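Ketosynthase (PDB 6KXF) probably catalyses the decarboxylative condensation of a fatty acyl chain with malonyl-ACP, lengthening it to a 3-oxoacyl-ACP. Local coordinates at residues A[143-148]-A[165-170]; A[299-304]-A[329-334]; A[344-349]-A[388-393]. All coordinates share one frame; numbering follows the deposited sequence.

Contact 1: residues A[143-148]-A[165-170]; sequences INAGRL and TVTTAC. With DYF ([(3~{R})-2,2-dimethyl-4-[[3-[2-[[(~{E})-oct-2-enoyl]amino]ethylamino]-3-oxidanylidene-propyl]amino]-3-oxidanyl-4-oxidanylidene-butyl] dihydrogen phosphate), chain D.
Ala-145 and Thr-165 form a small, buried contact, mixed polar and apolar, in which a tight turn leading into helix 147-156 rests against the end of strand 161-166. One bond crosses it: the hydroxyl of Thr-165 donates to the backbone carbonyl of Ala-145, OG1 to O 2.9 Å. With OG1 anti to its own carbonyl carbon (chi1 -59°), Thr-165 sends the hydroxyl to the turn while CG2 is left to meet the methyl of Ala-145, 4.0 Å from CG2 to CB. The hydroxyl approaches the Ala-145 carbonyl from one face of its plane, tilted 33°, and the amide of Leu-148 comes from the other face, 3.1 Å from N to Ala-145 O; two donors thus grip this buried oxygen. Asn-144 to Arg-147 make a type I beta turn closed by Arg-147 N on Asn-144 O. Thr-165 OG1 is also hydrogen-bonded to Ser-149 OG, which in turn bonds to Gly-146 O. Farther along, Thr-167 CG2 adds apolar contact with Ala-145 CB at 4.2 Å.

Strand 161-166 belongs to the N-terminal half of the thiolase-like fold, and its edge lies at the dimer interface: Thr-165 and Thr-167 make backbone hydrogen bonds to the neighbouring subunit, and Arg-147 forms a salt bridge with Asp-363 of that subunit. Beyond the strand the chain turns through Ala-169, whose phi is positive, to Cys-170, just ahead of helix 172-185. There SG is covalently joined at 1.9 Å to C26 of DYF, a phosphopantetheine analogue bearing an octenamide chain; C26 is the carbon beta to the amide carbonyl. This is consistent with Cys-170 being the nucleophilic cysteine that carries the acyl chain in ketosynthases.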
loop_
_atom_site.group_PDB
_atom_site.type_symbol
_atom_site.label_atom_id
_atom_site.label_comp_id
_atom_site.label_asym_id
_atom_site.label_seq_id
_atom_site.Cartn_x
_atom_site.Cartn_y
_atom_site.Cartn_z
ATOM N N ILE A 143 -5.574 13.910 3.237
ATOM C CA ILE A 143 -4.769 12.851 3.935
ATOM C C ILE A 143 -4.851 11.460 3.264
ATOM O O ILE A 143 -4.155 10.558 3.729
ATOM C CB ILE A 143 -5.169 12.699 5.412
ATOM C CG1 ILE A 143 -6.630 12.274 5.560
ATOM C CG2 ILE A 143 -4.840 13.954 6.200
ATOM C CD1 ILE A 143 -7.007 11.984 6.997
ATOM N N ASN A 144 -5.721 11.252 2.272
ATOM C CA ASN A 144 -6.000 9.888 1.754
ATOM C C ASN A 144 -5.059 9.576 0.585
ATOM O O ASN A 144 -4.949 10.358 -0.384
ATOM C CB ASN A 144 -7.458 9.736 1.341
ATOM C CG ASN A 144 -8.387 9.827 2.538
ATOM O OD1 ASN A 144 -8.056 9.415 3.656
ATOM N ND2 ASN A 144 -9.570 10.342 2.301
ATOM N N ALA A 145 -4.408 8.406 0.666
ATOM C CA ALA A 145 -3.280 8.067 -0.184
ATOM C C ALA A 145 -3.658 8.062 -1.664
ATOM O O ALA A 145 -2.768 8.232 -2.502
ATOM C CB ALA A 145 -2.683 6.745 0.238
ATOM N N GLY A 146 -4.941 7.836 -2.011
ATOM C CA GLY A 146 -5.332 7.793 -3.463
ATOM C C GLY A 146 -5.023 9.107 -4.194
ATOM O O GLY A 146 -4.813 9.159 -5.450
ATOM N N ARG A 147 -5.004 10.193 -3.423
ATOM C CA ARG A 147 -4.719 11.571 -3.896
ATOM C C ARG A 147 -3.302 11.693 -4.494
ATOM O O ARG A 147 -3.083 12.487 -5.404
ATOM C CB ARG A 147 -4.923 12.541 -2.725
ATOM C CG ARG A 147 -4.746 14.012 -3.080
ATOM C CD ARG A 147 -5.209 14.912 -1.943
ATOM N NE ARG A 147 -6.665 14.893 -1.839
ATOM C CZ ARG A 147 -7.438 15.923 -2.164
ATOM N NH1 ARG A 147 -6.907 17.128 -2.341
ATOM N NH2 ARG A 147 -8.739 15.750 -2.272
ATOM N N LEU A 148 -2.345 10.870 -4.028
ATOM C CA LEU A 148 -0.960 10.968 -4.480
ATOM C C LEU A 148 -0.867 10.684 -5.973
ATOM O O LEU A 148 0.004 11.243 -6.596
ATOM C CB LEU A 148 -0.019 10.023 -3.727
ATOM C CG LEU A 148 0.085 10.241 -2.213
ATOM C CD1 LEU A 148 0.984 9.175 -1.591
ATOM C CD2 LEU A 148 0.590 11.628 -1.870
ATOM N N THR A 165 -2.734 4.454 -6.405
ATOM C CA THR A 165 -1.738 4.518 -5.383
ATOM C C THR A 165 -1.582 3.127 -4.761
ATOM O O THR A 165 -2.544 2.562 -4.186
ATOM C CB THR A 165 -2.083 5.545 -4.308
ATOM O OG1 THR A 165 -2.203 6.809 -4.967
ATOM C CG2 THR A 165 -1.040 5.585 -3.223
ATOM N N VAL A 166 -0.389 2.546 -4.910
ATOM C CA VAL A 166 -0.080 1.223 -4.383
ATOM C C VAL A 166 0.549 1.400 -3.009
ATOM O O VAL A 166 1.639 2.000 -2.895
ATOM C CB VAL A 166 0.872 0.435 -5.296
ATOM C CG1 VAL A 166 1.227 -0.926 -4.677
ATOM C CG2 VAL A 166 0.282 0.246 -6.684
ATOM N N THR A 167 -0.098 0.803 -2.005
ATOM C CA THR A 167 0.212 0.965 -0.615
ATOM C C THR A 167 0.783 -0.351 -0.072
ATOM O O THR A 167 0.238 -0.942 0.893
ATOM C CB THR A 167 -1.006 1.472 0.174
ATOM O OG1 THR A 167 -2.056 0.508 0.188
ATOM C CG2 THR A 167 -1.579 2.748 -0.401
ATOM N N THR A 168 1.864 -0.815 -0.719
ATOM C CA THR A 168 2.648 -1.994 -0.268
ATOM C C THR A 168 3.963 -1.520 0.361
ATOM O O THR A 168 4.971 -2.207 0.296
ATOM C CB THR A 168 2.907 -2.972 -1.408
ATOM O OG1 THR A 168 3.611 -2.308 -2.468
ATOM C CG2 THR A 168 1.633 -3.584 -1.941
ATOM N N ALA A 169 3.911 -0.328 0.975
ATOM C CA ALA A 169 4.883 0.186 1.913
ATOM C C ALA A 169 6.278 0.170 1.269
ATOM O O ALA A 169 6.490 0.771 0.229
ATOM C CB ALA A 169 4.781 -0.607 3.197
ATOM N N CYS A 170 7.237 -0.539 1.864
ATOM C CA CYS A 170 8.611 -0.368 1.516
ATOM C C CYS A 170 8.962 -1.084 0.202
ATOM O O CYS A 170 10.033 -0.912 -0.266
ATOM C CB CYS A 170 9.467 -0.813 2.700
ATOM S SG CYS A 170 9.238 0.356 4.060
HETATM C C29 DYF D . 6.541 0.842 8.195
HETATM C C26 DYF D . 9.395 -0.443 5.812
HETATM C C25 DYF D . 10.118 -1.479 6.263
HETATM O O13 DYF D . 13.948 -5.792 11.834
HETATM C C21 DYF D . 11.084 -4.819 5.253
HETATM C C17 DYF D . 13.770 -4.924 7.715
HETATM O O11 DYF D . 11.398 -8.110 12.694
HETATM N N22 DYF D . 11.194 -3.540 4.832
HETATM C C10 DYF D . 12.524 -7.324 13.041
HETATM N N19 DYF D . 12.869 -5.467 6.744
HETATM C C30 DYF D . 5.038 0.953 7.843
HETATM C C31 DYF D . 4.147 1.688 8.854
HETATM N N14 DYF D . 12.004 -6.318 10.772
HETATM C C28 DYF D . 7.244 -0.068 7.176
HETATM C C27 DYF D . 8.570 0.492 6.712
HETATM C C23 DYF D . 10.984 -2.240 5.230
HETATM C C20 DYF D . 12.649 -5.006 5.395
HETATM C C16 DYF D . 13.632 -5.713 9.004
HETATM C C15 DYF D . 12.293 -5.446 9.651
HETATM C C12 DYF D . 12.926 -6.410 11.871
HETATM C C01 DYF D . 10.930 -5.580 14.023
HETATM C C02 DYF D . 12.080 -6.570 14.324
HETATM C C03 DYF D . 13.236 -5.809 15.002
HETATM C C04 DYF D . 11.587 -7.657 15.315
HETATM O O05 DYF D . 12.661 -8.520 15.619
HETATM P P06 DYF D . 12.709 -10.114 15.175
HETATM O O07 DYF D . 12.352 -10.941 16.401
HETATM O O08 DYF D . 14.160 -10.395 14.821
HETATM O O09 DYF D . 11.626 -10.519 14.197
HETATM O O18 DYF D . 14.520 -3.986 7.573
HETATM O O24 DYF D . 11.642 -1.735 4.347
#

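Contact 2: residues A[299-304]-A[329-334]; sequences SAHGTG and AVKSML. With DYF ([(3~{R})-2,2-dimethyl-4-[[3-[2-[[(~{E})-oct-2-enoyl]amino]ethylamino]-3-oxidanylidene-propyl]amino]-3-oxidanyl-4-oxidanylidene-butyl] dihydrogen phosphate), chain D.
Lys-331 runs nearly extended from its helix and then bends at its last torsion (chi4 53°), which swings NZ onto the backbone oxygen of His-301, while the imidazole of His-301, its CG anti to the backbone N (chi1 -175°), is set out toward the ligand. The ammonium meets the His-301 carbonyl in its plane and on a lone pair, NZ to O 2.7 Å. The lysine's CE lies over one face of the His-301 ring in a CH-pi contact, 4.3 Å from the ring centroid. Water 2 completes the link between these two side chains, touching His-301 ND1 at 2.7 Å and accepting from Lys-331 NZ.

Alongside, the methyl of Thr-303 packs on the lysine chain, CG2 to CD 3.9 Å. Gly-302, at positive phi, passes so close to Ala-329 that a side chain there would collide with its CB; water 3 links the Gly-302 carbonyl to the backbone N of Lys-331, from which it accepts. Glu-312 accepts from the backbone N of His-301 and of Gly-302. An alanine in place of Lys-331 would probably leave the His-301 carbonyl and water 2 without their ammonium partner and uncover one face of the imidazole, giving the ring more room to turn.

At its far edge the ring donates from NE2 to the ligand oxygen DYF O24, 2.9 Å and fairly straight at 160°, while Thr-303 OG1 donates to DYF O18 at 3.0 Å. His-336 NE2 is also hydrogen-bonded to the ligand. The pattern is consistent with the Cys-His-His active site of ketosynthases, with a lysine behind one histidine: Lys-331 probably acts from the second shell, gripping the backbone of the histidine and lying over its ring, whose N-H probably polarises a thioester carbonyl during condensation.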
loop_
_atom_site.group_PDB
_atom_site.type_symbol
_atom_site.label_atom_id
_atom_site.label_comp_id
_atom_site.label_asym_id
_atom_site.label_seq_id
_atom_site.Cartn_x
_atom_site.Cartn_y
_atom_site.Cartn_z
ATOM N N SER A 299 20.920 -4.394 -6.891
ATOM C CA SER A 299 20.547 -3.331 -5.983
ATOM C C SER A 299 19.657 -3.910 -4.874
ATOM O O SER A 299 18.490 -4.149 -5.081
ATOM C CB SER A 299 19.894 -2.195 -6.738
ATOM O OG SER A 299 19.269 -1.279 -5.842
ATOM N N ALA A 300 20.260 -4.165 -3.702
ATOM C CA ALA A 300 19.630 -4.816 -2.629
ATOM C C ALA A 300 18.634 -3.867 -1.967
ATOM O O ALA A 300 18.838 -2.657 -1.935
ATOM C CB ALA A 300 20.637 -5.269 -1.599
ATOM N N HIS A 301 17.589 -4.457 -1.393
ATOM C CA HIS A 301 16.711 -3.712 -0.558
ATOM C C HIS A 301 17.524 -3.105 0.595
ATOM O O HIS A 301 17.381 -1.911 0.884
ATOM C CB HIS A 301 15.531 -4.551 -0.085
ATOM C CG HIS A 301 14.539 -3.744 0.685
ATOM N ND1 HIS A 301 13.801 -2.726 0.099
ATOM C CD2 HIS A 301 14.174 -3.771 1.987
ATOM C CE1 HIS A 301 12.995 -2.190 1.006
ATOM N NE2 HIS A 301 13.188 -2.829 2.162
ATOM N N GLY A 302 18.400 -3.923 1.193
ATOM C CA GLY A 302 19.589 -3.422 1.965
ATOM C C GLY A 302 19.297 -2.218 2.852
ATOM O O GLY A 302 19.850 -1.175 2.663
ATOM N N THR A 303 18.468 -2.386 3.887
ATOM C CA THR A 303 18.084 -1.302 4.764
ATOM C C THR A 303 19.110 -1.018 5.855
ATOM O O THR A 303 19.062 0.065 6.500
ATOM C CB THR A 303 16.742 -1.586 5.446
ATOM O OG1 THR A 303 16.842 -2.861 6.086
ATOM C CG2 THR A 303 15.579 -1.551 4.476
ATOM N N GLY A 304 20.006 -1.972 6.113
ATOM C CA GLY A 304 21.002 -1.795 7.147
ATOM C C GLY A 304 20.519 -2.295 8.500
ATOM O O GLY A 304 21.171 -2.104 9.491
ATOM N N ALA A 329 23.854 -1.441 -1.823
ATOM C CA ALA A 329 22.797 -0.875 -1.041
ATOM C C ALA A 329 22.799 0.643 -1.202
ATOM O O ALA A 329 23.536 1.379 -0.517
ATOM C CB ALA A 329 22.962 -1.253 0.420
ATOM N N VAL A 330 21.892 1.120 -2.049
ATOM C CA VAL A 330 21.691 2.564 -2.345
ATOM C C VAL A 330 21.168 3.295 -1.095
ATOM O O VAL A 330 21.454 4.482 -0.910
ATOM C CB VAL A 330 20.773 2.693 -3.585
ATOM C CG1 VAL A 330 20.229 4.080 -3.784
ATOM C CG2 VAL A 330 21.533 2.210 -4.830
ATOM N N LYS A 331 20.470 2.587 -0.194
ATOM C CA LYS A 331 20.045 3.184 1.108
ATOM C C LYS A 331 21.234 3.577 2.004
ATOM O O LYS A 331 21.058 4.375 2.930
ATOM C CB LYS A 331 19.132 2.202 1.839
ATOM C CG LYS A 331 17.789 1.977 1.131
ATOM C CD LYS A 331 16.805 1.184 1.958
ATOM C CE LYS A 331 15.543 0.812 1.204
ATOM N NZ LYS A 331 15.853 0.133 -0.078
ATOM N N SER A 332 22.441 3.034 1.747
ATOM C CA SER A 332 23.668 3.538 2.434
ATOM C C SER A 332 23.809 5.064 2.242
ATOM O O SER A 332 24.257 5.787 3.135
ATOM C CB SER A 332 24.907 2.810 1.969
ATOM O OG SER A 332 25.197 3.064 0.603
ATOM N N MET A 333 23.404 5.556 1.060
ATOM C CA MET A 333 23.507 6.973 0.704
ATOM C C MET A 333 22.191 7.709 1.022
ATOM O O MET A 333 22.214 8.772 1.575
ATOM C CB MET A 333 23.822 7.127 -0.781
ATOM C CG MET A 333 25.209 6.646 -1.151
ATOM S SD MET A 333 25.512 6.716 -2.934
ATOM C CE MET A 333 24.875 5.092 -3.382
ATOM N N LEU A 334 21.042 7.128 0.641
ATOM C CA LEU A 334 19.713 7.838 0.682
ATOM C C LEU A 334 19.033 7.742 2.050
ATOM O O LEU A 334 18.073 8.453 2.292
ATOM C CB LEU A 334 18.774 7.193 -0.348
ATOM C CG LEU A 334 19.119 7.497 -1.807
ATOM C CD1 LEU A 334 18.055 6.912 -2.736
ATOM C CD2 LEU A 334 19.275 8.993 -2.009
HETATM C C29 DYF D . 6.541 0.842 8.195
HETATM C C26 DYF D . 9.395 -0.443 5.812
HETATM C C25 DYF D . 10.118 -1.479 6.263
HETATM O O13 DYF D . 13.948 -5.792 11.834
HETATM C C21 DYF D . 11.084 -4.819 5.253
HETATM C C17 DYF D . 13.770 -4.924 7.715
HETATM O O11 DYF D . 11.398 -8.110 12.694
HETATM N N22 DYF D . 11.194 -3.540 4.832
HETATM C C10 DYF D . 12.524 -7.324 13.041
HETATM N N19 DYF D . 12.869 -5.467 6.744
HETATM C C30 DYF D . 5.038 0.953 7.843
HETATM C C31 DYF D . 4.147 1.688 8.854
HETATM N N14 DYF D . 12.004 -6.318 10.772
HETATM C C28 DYF D . 7.244 -0.068 7.176
HETATM C C27 DYF D . 8.570 0.492 6.712
HETATM C C23 DYF D . 10.984 -2.240 5.230
HETATM C C20 DYF D . 12.649 -5.006 5.395
HETATM C C16 DYF D . 13.632 -5.713 9.004
HETATM C C15 DYF D . 12.293 -5.446 9.651
HETATM C C12 DYF D . 12.926 -6.410 11.871
HETATM C C01 DYF D . 10.930 -5.580 14.023
HETATM C C02 DYF D . 12.080 -6.570 14.324
HETATM C C03 DYF D . 13.236 -5.809 15.002
HETATM C C04 DYF D . 11.587 -7.657 15.315
HETATM O O05 DYF D . 12.661 -8.520 15.619
HETATM P P06 DYF D . 12.709 -10.114 15.175
HETATM O O07 DYF D . 12.352 -10.941 16.401
HETATM O O08 DYF D . 14.160 -10.395 14.821
HETATM O O09 DYF D . 11.626 -10.519 14.197
HETATM O O18 DYF D . 14.520 -3.986 7.573
HETATM O O24 DYF D . 11.642 -1.735 4.347
HETATM O O HOH W 1 19.901 -0.639 -3.419
HETATM O O HOH W 2 13.784 -0.930 -1.980
HETATM O O HOH W 3 19.677 -0.405 -0.135
#

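Contact 3: residues A[344-349]-A[388-393]; sequences LGAIAC and VQNNSS. With DYF ([(3~{R})-2,2-dimethyl-4-[[3-[2-[[(~{E})-oct-2-enoyl]amino]ethylamino]-3-oxidanylidene-propyl]amino]-3-oxidanyl-4-oxidanylidene-butyl] dihydrogen phosphate), chain D.
Asn-390 lays its amide over the peptide joining Gly-345 and Ala-346, the two planes inclined to each other by about 30°. OD1 sits 3.6 Å from Gly-345 C, and ND2 is likewise 3.6 Å from Ala-346 N. CG is anti to the backbone N (chi1 -174°), which carries the amide from the strand across to the helix. A CB on Gly-345 would run into OD1, so the close approach suits glycine. The amide's rotation is fixed from outside the pair: OD1 accepts from Ser-299 OG, while ND2 donates to Ser-342 O and to Asn-174 OD1 on helix 172-185.

One helical turn on, Cys-349 reaches in beside the asparagine. Its sulfur wedges between Val-388 CG1, 3.4 Å from SG, and Asn-390 OD1, 3.8 Å from SG, and its CB also meets the valine methyl. The helix and strand segments run almost exactly antiparallel, their axes 8.6 Å apart at closest approach. In the layered thiolase-like fold, helix 341-355 is one of the buried central helices, and strand 387-393 belongs to the sheet against which it packs; the bond from Asn-390 to Asn-174 joins the strand to a second helix of that central layer. Val-388 and Asn-390 point to helix 341-355, whereas Gln-389 points away; its OE1 is hydrogen-bonded to Tyr-320 OH, and its NE2 donates in the amide plane to a lone pair of Asn-391 OD1, 2.9 Å distant. The chain runs on to Ser-393, whose O lies 3.3 Å from DYF N22.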
loop_
_atom_site.group_PDB
_atom_site.type_symbol
_atom_site.label_atom_id
_atom_site.label_comp_id
_atom_site.label_asym_id
_atom_site.label_seq_id
_atom_site.Cartn_x
_atom_site.Cartn_y
_atom_site.Cartn_z
ATOM N N LEU A 344 13.508 5.094 -6.431
ATOM C CA LEU A 344 14.829 5.725 -6.523
ATOM C C LEU A 344 15.899 4.685 -6.810
ATOM O O LEU A 344 16.866 4.974 -7.538
ATOM C CB LEU A 344 15.129 6.494 -5.239
ATOM C CG LEU A 344 14.260 7.737 -5.089
ATOM C CD1 LEU A 344 14.392 8.329 -3.702
ATOM C CD2 LEU A 344 14.631 8.758 -6.149
ATOM N N GLY A 345 15.738 3.489 -6.246
ATOM C CA GLY A 345 16.672 2.404 -6.542
ATOM C C GLY A 345 16.642 2.018 -8.005
ATOM O O GLY A 345 17.685 1.805 -8.659
ATOM N N ALA A 346 15.427 1.936 -8.542
ATOM C CA ALA A 346 15.226 1.534 -9.913
ATOM C C ALA A 346 15.885 2.553 -10.842
ATOM O O ALA A 346 16.544 2.197 -11.843
ATOM C CB ALA A 346 13.740 1.412 -10.176
ATOM N N ILE A 347 15.710 3.837 -10.514
ATOM C CA ILE A 347 16.314 4.913 -11.313
ATOM C C ILE A 347 17.848 4.796 -11.223
ATOM O O ILE A 347 18.490 4.874 -12.249
ATOM C CB ILE A 347 15.803 6.294 -10.878
ATOM C CG1 ILE A 347 14.338 6.463 -11.271
ATOM C CG2 ILE A 347 16.660 7.414 -11.437
ATOM C CD1 ILE A 347 13.667 7.638 -10.605
ATOM N N ALA A 348 18.394 4.525 -10.021
ATOM C CA ALA A 348 19.853 4.278 -9.868
ATOM C C ALA A 348 20.289 3.140 -10.794
ATOM O O ALA A 348 21.311 3.218 -11.486
ATOM C CB ALA A 348 20.202 3.947 -8.437
ATOM N N CYS A 349 19.505 2.064 -10.831
ATOM C CA CYS A 349 19.852 0.935 -11.672
ATOM C C CYS A 349 19.881 1.335 -13.155
ATOM O O CYS A 349 20.780 0.868 -13.886
ATOM C CB CYS A 349 18.895 -0.241 -11.465
ATOM S SG CYS A 349 19.014 -0.971 -9.813
ATOM N N VAL A 388 20.519 -5.524 -14.630
ATOM C CA VAL A 388 20.567 -5.208 -13.207
ATOM C C VAL A 388 19.263 -5.642 -12.524
ATOM O O VAL A 388 18.189 -5.491 -13.076
ATOM C CB VAL A 388 20.816 -3.697 -12.988
ATOM C CG1 VAL A 388 20.797 -3.352 -11.501
ATOM C CG2 VAL A 388 22.128 -3.248 -13.597
ATOM N N GLN A 389 19.377 -6.143 -11.299
ATOM C CA GLN A 389 18.260 -6.592 -10.470
ATOM C C GLN A 389 18.058 -5.617 -9.301
ATOM O O GLN A 389 19.021 -5.261 -8.601
ATOM C CB GLN A 389 18.589 -7.984 -9.920
ATOM C CG GLN A 389 17.553 -8.588 -8.977
ATOM C CD GLN A 389 17.957 -9.971 -8.506
ATOM O OE1 GLN A 389 18.411 -10.815 -9.293
ATOM N NE2 GLN A 389 17.835 -10.209 -7.214
ATOM N N ASN A 390 16.813 -5.164 -9.104
ATOM C CA ASN A 390 16.466 -4.219 -8.046
ATOM C C ASN A 390 15.485 -4.929 -7.111
ATOM O O ASN A 390 14.320 -5.199 -7.488
ATOM C CB ASN A 390 15.917 -2.916 -8.656
ATOM C CG ASN A 390 15.651 -1.813 -7.646
ATOM O OD1 ASN A 390 16.569 -1.376 -6.959
ATOM N ND2 ASN A 390 14.409 -1.337 -7.567
ATOM N N ASN A 391 15.929 -5.167 -5.866
ATOM C CA ASN A 391 15.157 -5.851 -4.864
ATOM C C ASN A 391 14.370 -4.847 -4.025
ATOM O O ASN A 391 14.851 -3.730 -3.711
ATOM C CB ASN A 391 16.014 -6.657 -3.878
ATOM C CG ASN A 391 16.701 -7.862 -4.477
ATOM O OD1 ASN A 391 16.456 -8.246 -5.632
ATOM N ND2 ASN A 391 17.572 -8.470 -3.665
ATOM N N SER A 392 13.199 -5.300 -3.561
ATOM C CA SER A 392 12.463 -4.569 -2.538
ATOM C C SER A 392 11.663 -5.570 -1.726
ATOM O O SER A 392 11.295 -6.638 -2.234
ATOM C CB SER A 392 11.556 -3.494 -3.101
ATOM O OG SER A 392 10.460 -4.053 -3.851
ATOM N N SER A 393 11.404 -5.208 -0.473
ATOM C CA SER A 393 10.511 -5.990 0.342
ATOM C C SER A 393 9.950 -5.101 1.454
ATOM O O SER A 393 10.377 -3.951 1.656
ATOM C CB SER A 393 11.175 -7.262 0.852
ATOM O OG SER A 393 11.872 -7.013 2.048
HETATM C C29 DYF D . 6.541 0.842 8.195
HETATM C C26 DYF D . 9.395 -0.443 5.812
HETATM C C25 DYF D . 10.118 -1.479 6.263
HETATM O O13 DYF D . 13.948 -5.792 11.834
HETATM C C21 DYF D . 11.084 -4.819 5.253
HETATM C C17 DYF D . 13.770 -4.924 7.715
HETATM O O11 DYF D . 11.398 -8.110 12.694
HETATM N N22 DYF D . 11.194 -3.540 4.832
HETATM C C10 DYF D . 12.524 -7.324 13.041
HETATM N N19 DYF D . 12.869 -5.467 6.744
HETATM C C30 DYF D . 5.038 0.953 7.843
HETATM C C31 DYF D . 4.147 1.688 8.854
HETATM N N14 DYF D . 12.004 -6.318 10.772
HETATM C C28 DYF D . 7.244 -0.068 7.176
HETATM C C27 DYF D . 8.570 0.492 6.712
HETATM C C23 DYF D . 10.984 -2.240 5.230
HETATM C C20 DYF D . 12.649 -5.006 5.395
HETATM C C16 DYF D . 13.632 -5.713 9.004
HETATM C C15 DYF D . 12.293 -5.446 9.651
HETATM C C12 DYF D . 12.926 -6.410 11.871
HETATM C C01 DYF D . 10.930 -5.580 14.023
HETATM C C02 DYF D . 12.080 -6.570 14.324
HETATM C C03 DYF D . 13.236 -5.809 15.002
HETATM C C04 DYF D . 11.587 -7.657 15.315
HETATM O O05 DYF D . 12.661 -8.520 15.619
HETATM P P06 DYF D . 12.709 -10.114 15.175
HETATM O O07 DYF D . 12.352 -10.941 16.401
HETATM O O08 DYF D . 14.160 -10.395 14.821
HETATM O O09 DYF D . 11.626 -10.519 14.197
HETATM O O18 DYF D . 14.520 -3.986 7.573
HETATM O O24 DYF D . 11.642 -1.735 4.347
#

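Overall arrangement
All three contacts are buried, yet each differs in chemistry. Contact 1 lies toward the subunit interface and combines a threonine-to-carbonyl bond with methyl packing; contact 2 is the most polar, with a lysine and ordered waters behind the ligand; contact 3, nearest the centre of the chain, is close packing of an amide and a sulfur. Contacts 2 and 3 are direct neighbours, Ser-299 pairing with Gln-389 and Asn-391 in the same sheet, which contact 1 reaches through strand 161-166. The centres of contacts 1 and 2 are about 22 Å apart, but Cys-170, His-301 and Ser-393 come together around DYF, so segments from both halves of the chain probably build one active site.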